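Local structure of dual oxidase maturation factor 1 (Homo sapiens, 7D3F) at residues 86-91 and 120-125; 110-115 and 151-156; 208-213 and 259-264. The protein probably supports the maturation of the dual oxidase DUOX1 and its transport from the endoplasmic reticulum to the plasma membrane. One frame throughout, in Å; residues are numbered along the deposited sequence.

How the interactions relate
Interactions 1 and 2 form a single region of the predicted extracellular part, their centres 10 Å apart, whereas interaction 3 lies in the predicted membrane part. The first two share an antiparallel sheet, with strands 107-114 and 122-131 adjacent, and Gly-114 N probably donates a hydrogen bond to Ile-124 O (2.6 Å). A second probable bond, Asp-152 N to Tyr-87 O at 2.9 Å, ties the loop of interaction 1 to the helix of interaction 2. Mannoses of a protein-attached glycan hydrogen-bond to interaction 1 and come within about 7 Å of the Pro-151 side chain. The 208-213/259-264 pair lies across the chain's centre, nearest atoms about 28 Å from interaction 2 and about 32 Å from interaction 1.

Interaction 1 (86-91 and 120-125); sequences SYKAFS and LNETIN. With NAG (2-acetamido-2-deoxy-beta-D-glucopyranose), chain S; MAN (alpha-D-mannopyranose), chain E; MAN (alpha-D-mannopyranose), chain C.
The loop that follows strand 77-86 meets the start of strand 122-131 through Tyr-87 and Lys-88, which both converge on the carboxylate of Glu-122. OE1 of Glu-122 lies at the edge of the Tyr-87 ring, in its plane, with the ring and carboxylate planes 76° apart. The phenol OH is 3.0 Å from Glu-122 OE1, but it is also hydrogen-bonded to the hydroxyl of Tyr-126, so the direction of its proton is not settled. One face of the ring receives Ile-124 CD1, 4.0 Å above the plane and offset toward the rim. Lys-88 leaves the backbone with CG between N and the carbonyl carbon (chi1 67°), then runs extended and crosses the Glu-122 side chain at about a right angle. Its NZ makes a weak salt bridge of 3.4 Å to Glu-122 OE2. Two linked mannoses lie along the strand: O2 of the mannose in chain C donates to Glu-122 OE1 at 2.8 Å, Thr-123 N donates to its O3 at 3.1 Å (161°), and Asn-125 N donates to O3 of the mannose in chain E at 2.8 Å. Asn-121 carries an N-linked NAG (ND2 to C1, 1.4 Å). A chain of another protein packs on Tyr-87, Lys-88 and Glu-122. OE1 takes the mannose O2 and lies near the Tyr-87 hydroxyl, while OE2 faces Lys-88 NZ, consistent with an ionised Glu-122 joining protein and glycan.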
loop_
_atom_site.group_PDB
_atom_site.type_symbol
_atom_site.label_atom_id
_atom_site.label_comp_id
_atom_site.label_asym_id
_atom_site.label_seq_id
_atom_site.Cartn_x
_atom_site.Cartn_y
_atom_site.Cartn_z
ATOM N N SER B 86 28.168 32.109 10.222
ATOM C CA SER B 86 28.215 31.353 11.465
ATOM C C SER B 86 27.802 29.909 11.210
ATOM O O SER B 86 26.911 29.635 10.401
ATOM C CB SER B 86 27.300 31.990 12.512
ATOM O OG SER B 86 25.958 32.033 12.058
ATOM N N TYR B 87 28.458 28.979 11.904
ATOM C CA TYR B 87 28.293 27.556 11.626
ATOM C C TYR B 87 27.387 26.859 12.637
ATOM O O TYR B 87 26.390 26.241 12.254
ATOM C CB TYR B 87 29.664 26.872 11.582
ATOM C CG TYR B 87 29.589 25.379 11.376
ATOM C CD1 TYR B 87 28.962 24.845 10.258
ATOM C CD2 TYR B 87 30.152 24.502 12.292
ATOM C CE1 TYR B 87 28.891 23.481 10.061
ATOM C CE2 TYR B 87 30.087 23.137 12.104
ATOM C CZ TYR B 87 29.456 22.631 10.987
ATOM O OH TYR B 87 29.388 21.271 10.792
ATOM N N LYS B 88 27.710 26.950 13.925
ATOM C CA LYS B 88 26.976 26.212 14.940
ATOM C C LYS B 88 26.786 27.079 16.175
ATOM O O LYS B 88 27.468 28.088 16.367
ATOM C CB LYS B 88 27.692 24.909 15.319
ATOM C CG LYS B 88 29.017 25.112 16.036
ATOM C CD LYS B 88 29.596 23.786 16.499
ATOM C CE LYS B 88 30.853 23.985 17.328
ATOM N NZ LYS B 88 31.384 22.692 17.841
ATOM N N ALA B 89 25.838 26.667 17.013
ATOM C CA ALA B 89 25.571 27.370 18.255
ATOM C C ALA B 89 26.694 27.129 19.260
ATOM O O ALA B 89 27.469 26.174 19.154
ATOM C CB ALA B 89 24.234 26.928 18.846
ATOM N N PHE B 90 26.770 28.022 20.251
ATOM C CA PHE B 90 27.798 27.973 21.291
ATOM C C PHE B 90 29.196 28.006 20.678
ATOM O O PHE B 90 30.132 27.376 21.175
ATOM C CB PHE B 90 27.619 26.748 22.191
ATOM C CG PHE B 90 26.197 26.513 22.606
ATOM C CD1 PHE B 90 25.428 25.549 21.975
ATOM C CD2 PHE B 90 25.622 27.269 23.615
ATOM C CE1 PHE B 90 24.117 25.335 22.348
ATOM C CE2 PHE B 90 24.310 27.059 23.991
ATOM C CZ PHE B 90 23.557 26.091 23.356
ATOM N N SER B 91 29.336 28.755 19.587
ATOM C CA SER B 91 30.608 28.875 18.882
ATOM C C SER B 91 30.560 30.131 18.031
ATOM O O SER B 91 29.654 30.283 17.205
ATOM C CB SER B 91 30.874 27.643 18.016
ATOM O OG SER B 91 32.026 27.823 17.213
ATOM N N LEU B 120 37.274 23.957 10.810
ATOM C CA LEU B 120 37.047 23.886 12.256
ATOM C C LEU B 120 37.017 22.443 12.761
ATOM O O LEU B 120 36.238 22.113 13.657
ATOM C CB LEU B 120 35.760 24.611 12.662
ATOM C CG LEU B 120 35.639 26.063 12.211
ATOM C CD1 LEU B 120 34.285 26.635 12.601
ATOM C CD2 LEU B 120 36.776 26.868 12.808
ATOM N N ASN B 121 37.849 21.572 12.181
ATOM C CA ASN B 121 37.889 20.144 12.522
ATOM C C ASN B 121 36.539 19.460 12.309
ATOM O O ASN B 121 36.194 18.508 13.015
ATOM C CB ASN B 121 38.384 19.920 13.955
ATOM C CG ASN B 121 39.825 20.344 14.139
ATOM O OD1 ASN B 121 40.158 21.087 15.062
ATOM N ND2 ASN B 121 40.690 19.878 13.247
ATOM N N GLU B 122 35.778 19.919 11.318
ATOM C CA GLU B 122 34.477 19.344 11.010
ATOM C C GLU B 122 34.335 19.175 9.504
ATOM O O GLU B 122 34.950 19.903 8.720
ATOM C CB GLU B 122 33.332 20.209 11.552
ATOM C CG GLU B 122 33.435 20.518 13.039
ATOM C CD GLU B 122 32.092 20.828 13.665
ATOM O OE1 GLU B 122 31.065 20.391 13.108
ATOM O OE2 GLU B 122 32.064 21.508 14.714
ATOM N N THR B 123 33.514 18.204 9.110
ATOM C CA THR B 123 33.224 17.936 7.708
ATOM C C THR B 123 31.939 18.664 7.333
ATOM O O THR B 123 30.866 18.348 7.859
ATOM C CB THR B 123 33.086 16.434 7.457
ATOM O OG1 THR B 123 34.191 15.748 8.055
ATOM C CG2 THR B 123 33.066 16.142 5.965
ATOM N N ILE B 124 32.048 19.637 6.431
ATOM C CA ILE B 124 30.895 20.443 6.048
ATOM C C ILE B 124 30.491 20.104 4.621
ATOM O O ILE B 124 30.977 20.716 3.662
ATOM C CB ILE B 124 31.197 21.944 6.200
ATOM C CG1 ILE B 124 31.792 22.225 7.580
ATOM C CG2 ILE B 124 29.937 22.767 5.986
ATOM C CD1 ILE B 124 32.230 23.657 7.778
ATOM N N ASN B 125 29.604 19.122 4.473
ATOM C CA ASN B 125 29.059 18.727 3.179
ATOM C C ASN B 125 27.572 18.421 3.314
ATOM O O ASN B 125 27.074 17.415 2.796
ATOM C CB ASN B 125 29.816 17.532 2.602
ATOM C CG ASN B 125 29.539 17.320 1.126
ATOM O OD1 ASN B 125 29.100 18.232 0.427
ATOM N ND2 ASN B 125 29.793 16.109 0.644
HETATM C C1 NAG S . 42.088 20.221 13.317
HETATM C C2 NAG S . 42.914 18.977 13.643
HETATM C C3 NAG S . 44.399 19.324 13.714
HETATM C C4 NAG S . 44.839 20.033 12.440
HETATM C C5 NAG S . 43.940 21.235 12.164
HETATM C C6 NAG S . 44.249 21.913 10.849
HETATM C C7 NAG S . 42.472 18.936 16.078
HETATM C C8 NAG S . 41.961 18.106 17.216
HETATM N N2 NAG S . 42.465 18.345 14.877
HETATM O O3 NAG S . 45.150 18.127 13.885
HETATM O O4 NAG S . 46.188 20.471 12.566
HETATM O O5 NAG S . 42.569 20.816 12.100
HETATM O O6 NAG S . 43.489 21.356 9.787
HETATM O O7 NAG S . 42.872 20.087 16.244
HETATM C C1 MAN E . 27.130 14.804 8.368
HETATM C C2 MAN E . 27.740 16.219 8.314
HETATM C C3 MAN E . 28.216 16.499 6.902
HETATM C C4 MAN E . 29.222 15.425 6.470
HETATM C C5 MAN E . 28.565 14.039 6.552
HETATM C C6 MAN E . 29.534 12.910 6.257
HETATM O O2 MAN E . 28.915 16.291 9.111
HETATM O O3 MAN E . 28.796 17.792 6.788
HETATM O O4 MAN E . 29.645 15.662 5.143
HETATM O O5 MAN E . 28.042 13.825 7.888
HETATM O O6 MAN E . 28.814 11.683 6.309
HETATM C C1 MAN C . 28.607 16.884 10.387
HETATM C C2 MAN C . 29.899 17.551 10.880
HETATM C C3 MAN C . 30.955 16.476 11.122
HETATM C C4 MAN C . 30.416 15.362 12.040
HETATM C C5 MAN C . 29.084 14.812 11.500
HETATM C C6 MAN C . 28.422 13.834 12.451
HETATM O O2 MAN C . 29.706 18.195 12.139
HETATM O O3 MAN C . 32.150 17.026 11.664
HETATM O O4 MAN C . 31.355 14.305 12.112
HETATM O O5 MAN C . 28.163 15.902 11.291
HETATM O O6 MAN C . 27.207 13.391 11.856
#

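Interaction 2 (110-115 and 151-156); sequences ITLTGT and PDPVLY
Leu-112 on strand 107-114 packs its two methyl groups against two different prolines at the start of helix 152-160. CG is anti to the backbone N (chi1 176°), and the two methyls beyond it part toward the two prolines. CD2 comes to 3.7 Å from Pro-151 CG, the two side chains lying alongside each other and running opposite ways, while CD1 meets the Pro-153 ring at CG (4.1 Å), with CB equally near. At the root of the leucine, CB is 4.0 Å from Val-154 CG2. Ile-110, two residues earlier on the same strand face, continues this dense part: its CG2 is 3.9 Å from Val-154 CA, and CD1 lies 3.5 Å from Val-154 O. No hydrogen bond crosses the contact, and all five touching residues are buried; the contact is van der Waals packing, chiefly between apolar side chains. The backbones are nearest at Ile-110 and Val-154, with CA atoms 6.1 Å apart.

Beyond Leu-112 the strand leaves the helix: the side chains of Thr-113 and Thr-115, where the chain turns a corner, make no contact with 151-156. Thr-111 and Asp-152, both partly exposed, direct their CB atoms away from the partner segment. On the helix's outer side a chain of another protein approaches, a basic side chain making a long, weak ion pair with Asp-152 and an aromatic one packing on Leu-155. Pro-151 holds the N-cap position, and its O accepts from Leu-155 N. With axes 8.5 Å apart at closest approach and N-to-C directions 164° apart, the segments run nearly antiparallel, a helix laid against one face of an antiparallel beta sheet.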
loop_
_atom_site.group_PDB
_atom_site.type_symbol
_atom_site.label_atom_id
_atom_site.label_comp_id
_atom_site.label_asym_id
_atom_site.label_seq_id
_atom_site.Cartn_x
_atom_site.Cartn_y
_atom_site.Cartn_z
ATOM N N ILE B 110 18.700 21.930 0.800
ATOM C CA ILE B 110 19.638 22.969 1.205
ATOM C C ILE B 110 21.013 22.332 1.319
ATOM O O ILE B 110 21.201 21.377 2.084
ATOM C CB ILE B 110 19.217 23.622 2.530
ATOM C CG1 ILE B 110 17.782 24.139 2.430
ATOM C CG2 ILE B 110 20.174 24.746 2.896
ATOM C CD1 ILE B 110 17.186 24.529 3.757
ATOM N N THR B 111 21.970 22.849 0.557
ATOM C CA THR B 111 23.328 22.329 0.538
ATOM C C THR B 111 24.273 23.337 1.176
ATOM O O THR B 111 24.197 24.537 0.903
ATOM C CB THR B 111 23.785 22.020 -0.890
ATOM O OG1 THR B 111 23.818 23.229 -1.659
ATOM C CG2 THR B 111 22.836 21.032 -1.551
ATOM N N LEU B 112 25.159 22.839 2.033
ATOM C CA LEU B 112 26.178 23.650 2.694
ATOM C C LEU B 112 27.495 22.898 2.546
ATOM O O LEU B 112 27.745 21.933 3.274
ATOM C CB LEU B 112 25.831 23.894 4.160
ATOM C CG LEU B 112 26.867 24.642 5.001
ATOM C CD1 LEU B 112 26.988 26.089 4.556
ATOM C CD2 LEU B 112 26.518 24.558 6.477
ATOM N N THR B 113 28.322 23.320 1.593
ATOM C CA THR B 113 29.579 22.644 1.291
ATOM C C THR B 113 30.729 23.552 1.700
ATOM O O THR B 113 30.912 24.626 1.120
ATOM C CB THR B 113 29.669 22.287 -0.190
ATOM O OG1 THR B 113 28.568 21.442 -0.550
ATOM C CG2 THR B 113 30.973 21.563 -0.478
ATOM N N GLY B 114 31.507 23.117 2.688
ATOM C CA GLY B 114 32.621 23.924 3.144
ATOM C C GLY B 114 33.681 24.086 2.073
ATOM O O GLY B 114 33.901 23.205 1.240
ATOM N N THR B 115 34.345 25.243 2.096
ATOM C CA THR B 115 35.439 25.555 1.177
ATOM C C THR B 115 36.634 26.027 1.993
ATOM O O THR B 115 36.775 27.225 2.270
ATOM C CB THR B 115 35.025 26.611 0.154
ATOM O OG1 THR B 115 34.550 27.779 0.835
ATOM C CG2 THR B 115 33.930 26.073 -0.746
ATOM N N PRO B 151 23.335 23.118 11.083
ATOM C CA PRO B 151 24.109 24.363 11.042
ATOM C C PRO B 151 23.238 25.567 10.713
ATOM O O PRO B 151 22.153 25.450 10.140
ATOM C CB PRO B 151 25.148 24.105 9.942
ATOM C CG PRO B 151 24.609 22.951 9.157
ATOM C CD PRO B 151 23.861 22.116 10.143
ATOM N N ASP B 152 23.736 26.743 11.101
ATOM C CA ASP B 152 22.937 27.963 11.014
ATOM C C ASP B 152 22.461 28.288 9.602
ATOM O O ASP B 152 21.282 28.651 9.448
ATOM C CB ASP B 152 23.718 29.136 11.617
ATOM C CG ASP B 152 24.108 28.896 13.063
ATOM O OD1 ASP B 152 25.320 28.916 13.364
ATOM O OD2 ASP B 152 23.203 28.675 13.895
ATOM N N PRO B 153 23.292 28.229 8.551
ATOM C CA PRO B 153 22.755 28.514 7.206
ATOM C C PRO B 153 21.628 27.582 6.792
ATOM O O PRO B 153 20.649 28.028 6.176
ATOM C CB PRO B 153 23.984 28.354 6.300
ATOM C CG PRO B 153 25.144 28.595 7.193
ATOM C CD PRO B 153 24.751 28.013 8.513
ATOM N N VAL B 154 21.736 26.294 7.127
ATOM C CA VAL B 154 20.694 25.337 6.765
ATOM C C VAL B 154 19.396 25.674 7.487
ATOM O O VAL B 154 18.315 25.679 6.888
ATOM C CB VAL B 154 21.155 23.900 7.070
ATOM C CG1 VAL B 154 20.038 22.912 6.777
ATOM C CG2 VAL B 154 22.398 23.563 6.261
ATOM N N LEU B 155 19.487 25.968 8.786
ATOM C CA LEU B 155 18.297 26.332 9.549
ATOM C C LEU B 155 17.681 27.621 9.026
ATOM O O LEU B 155 16.454 27.751 8.963
ATOM C CB LEU B 155 18.642 26.467 11.032
ATOM C CG LEU B 155 19.034 25.184 11.763
ATOM C CD1 LEU B 155 19.310 25.473 13.228
ATOM C CD2 LEU B 155 17.944 24.133 11.615
ATOM N N TYR B 156 18.517 28.590 8.651
ATOM C CA TYR B 156 18.018 29.853 8.118
ATOM C C TYR B 156 17.256 29.639 6.814
ATOM O O TYR B 156 16.128 30.123 6.649
ATOM C CB TYR B 156 19.190 30.817 7.925
ATOM C CG TYR B 156 18.904 32.017 7.051
ATOM C CD1 TYR B 156 19.318 32.047 5.726
ATOM C CD2 TYR B 156 18.239 33.125 7.557
ATOM C CE1 TYR B 156 19.067 33.143 4.924
ATOM C CE2 TYR B 156 17.984 34.226 6.762
ATOM C CZ TYR B 156 18.401 34.229 5.447
ATOM O OH TYR B 156 18.150 35.323 4.650
#

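Interaction 3 (208-213 and 259-264); sequences YMLLAT and LLCVLL
Leu-210 of helix 203-229 reaches toward helix 249-274 and forks over it, one methyl turned to Cys-261 and the other to Leu-264. Its CG is anti to the backbone N (chi1 -171°). CD1 stands 4.0 Å from Cys-261 SG. CD2 meets Leu-264 CB at 3.6 Å, and these two leucine side chains cross obliquely. From the partner helix, Cys-261 places its CB 3.6 Å from the carbonyl O of Leu-210, so the cysteine meets both main chain and side chain of that leucine. The two segments belong to predicted transmembrane helices packed as an antiparallel pair: their axes approach to 7.2 Å, with a signed crossing angle of -153°. The backbones are correspondingly close, Leu-211 CA lying 4.6 Å from Val-262 CA. Next to this point Val-262 CG2 comes within 4.2 Å of the carbonyl O of Leu-211. Thr-213 offers its methyl CG2 to Cys-261 SG, while its hydroxyl turns back into its own helix and donates to Met-209 O at 3.0 Å; OG1 and the N of Thr-213 reach that oxygen from opposite faces of its carbonyl plane. Helix 50-72 borders the pair, with Ile-67 on Thr-213, Ile-63 on Cys-261 and Thr-59 on Leu-264.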
loop_
_atom_site.group_PDB
_atom_site.type_symbol
_atom_site.label_atom_id
_atom_site.label_comp_id
_atom_site.label_asym_id
_atom_site.label_seq_id
_atom_site.Cartn_x
_atom_site.Cartn_y
_atom_site.Cartn_z
ATOM N N TYR B 208 -0.450 11.306 -31.586
ATOM C CA TYR B 208 -1.219 12.283 -30.819
ATOM C C TYR B 208 -0.950 12.149 -29.325
ATOM O O TYR B 208 -0.919 13.150 -28.604
ATOM C CB TYR B 208 -2.712 12.139 -31.117
ATOM C CG TYR B 208 -3.139 12.760 -32.431
ATOM C CD1 TYR B 208 -3.664 11.981 -33.453
ATOM C CD2 TYR B 208 -3.013 14.126 -32.649
ATOM C CE1 TYR B 208 -4.053 12.543 -34.655
ATOM C CE2 TYR B 208 -3.400 14.698 -33.847
ATOM C CZ TYR B 208 -3.919 13.902 -34.846
ATOM O OH TYR B 208 -4.305 14.465 -36.040
ATOM N N MET B 209 -0.749 10.921 -28.839
ATOM C CA MET B 209 -0.424 10.729 -27.429
ATOM C C MET B 209 0.954 11.292 -27.096
ATOM O O MET B 209 1.150 11.872 -26.022
ATOM C CB MET B 209 -0.504 9.246 -27.070
ATOM C CG MET B 209 -1.344 8.957 -25.838
ATOM S SD MET B 209 -3.056 9.476 -26.052
ATOM C CE MET B 209 -3.733 9.097 -24.438
ATOM N N LEU B 210 1.923 11.122 -27.998
ATOM C CA LEU B 210 3.236 11.734 -27.790
ATOM C C LEU B 210 3.134 13.257 -27.784
ATOM O O LEU B 210 3.776 13.936 -26.966
ATOM C CB LEU B 210 4.206 11.257 -28.870
ATOM C CG LEU B 210 5.682 11.615 -28.708
ATOM C CD1 LEU B 210 6.213 11.111 -27.376
ATOM C CD2 LEU B 210 6.490 11.038 -29.859
ATOM N N LEU B 211 2.324 13.810 -28.691
ATOM C CA LEU B 211 2.089 15.250 -28.696
ATOM C C LEU B 211 1.447 15.702 -27.389
ATOM O O LEU B 211 1.784 16.765 -26.859
ATOM C CB LEU B 211 1.216 15.630 -29.894
ATOM C CG LEU B 211 1.100 17.104 -30.295
ATOM C CD1 LEU B 211 0.855 17.214 -31.790
ATOM C CD2 LEU B 211 -0.013 17.806 -29.530
ATOM N N ALA B 212 0.517 14.905 -26.859
ATOM C CA ALA B 212 -0.102 15.225 -25.576
ATOM C C ALA B 212 0.914 15.174 -24.441
ATOM O O ALA B 212 0.849 15.982 -23.509
ATOM C CB ALA B 212 -1.264 14.270 -25.301
ATOM N N THR B 213 1.845 14.220 -24.493
ATOM C CA THR B 213 2.918 14.173 -23.502
ATOM C C THR B 213 3.733 15.461 -23.529
ATOM O O THR B 213 4.016 16.061 -22.481
ATOM C CB THR B 213 3.823 12.967 -23.762
ATOM O OG1 THR B 213 3.054 11.760 -23.700
ATOM C CG2 THR B 213 4.943 12.906 -22.732
ATOM N N LEU B 259 9.461 20.038 -25.755
ATOM C CA LEU B 259 9.566 20.499 -27.135
ATOM C C LEU B 259 9.861 19.341 -28.078
ATOM O O LEU B 259 9.304 19.273 -29.179
ATOM C CB LEU B 259 10.639 21.580 -27.252
ATOM C CG LEU B 259 10.304 22.932 -26.617
ATOM C CD1 LEU B 259 11.404 23.945 -26.892
ATOM C CD2 LEU B 259 8.959 23.442 -27.114
ATOM N N LEU B 260 10.734 18.418 -27.664
ATOM C CA LEU B 260 11.033 17.255 -28.491
ATOM C C LEU B 260 9.792 16.399 -28.708
ATOM O O LEU B 260 9.527 15.955 -29.830
ATOM C CB LEU B 260 12.148 16.431 -27.849
ATOM C CG LEU B 260 12.599 15.174 -28.594
ATOM C CD1 LEU B 260 13.217 15.538 -29.933
ATOM C CD2 LEU B 260 13.573 14.368 -27.748
ATOM N N CYS B 261 9.018 16.159 -27.647
ATOM C CA CYS B 261 7.800 15.365 -27.788
ATOM C C CYS B 261 6.781 16.064 -28.681
ATOM O O CYS B 261 6.137 15.424 -29.521
ATOM C CB CYS B 261 7.197 15.073 -26.415
ATOM S SG CYS B 261 8.194 13.999 -25.364
ATOM N N VAL B 262 6.617 17.380 -28.510
ATOM C CA VAL B 262 5.668 18.127 -29.332
ATOM C C VAL B 262 6.075 18.070 -30.797
ATOM O O VAL B 262 5.246 17.825 -31.683
ATOM C CB VAL B 262 5.553 19.580 -28.834
ATOM C CG1 VAL B 262 4.894 20.455 -29.889
ATOM C CG2 VAL B 262 4.764 19.634 -27.537
ATOM N N LEU B 263 7.364 18.285 -31.076
ATOM C CA LEU B 263 7.841 18.245 -32.453
ATOM C C LEU B 263 7.707 16.849 -33.047
ATOM O O LEU B 263 7.346 16.706 -34.218
ATOM C CB LEU B 263 9.290 18.727 -32.527
ATOM C CG LEU B 263 9.526 20.207 -32.216
ATOM C CD1 LEU B 263 10.982 20.582 -32.451
ATOM C CD2 LEU B 263 8.599 21.089 -33.039
ATOM N N LEU B 264 7.990 15.809 -32.258
ATOM C CA LEU B 264 7.859 14.445 -32.761
ATOM C C LEU B 264 6.410 14.113 -33.091
ATOM O O LEU B 264 6.125 13.536 -34.147
ATOM C CB LEU B 264 8.423 13.456 -31.742
ATOM C CG LEU B 264 9.838 12.932 -32.000
ATOM C CD1 LEU B 264 10.804 14.072 -32.277
ATOM C CD2 LEU B 264 10.317 12.097 -30.823
#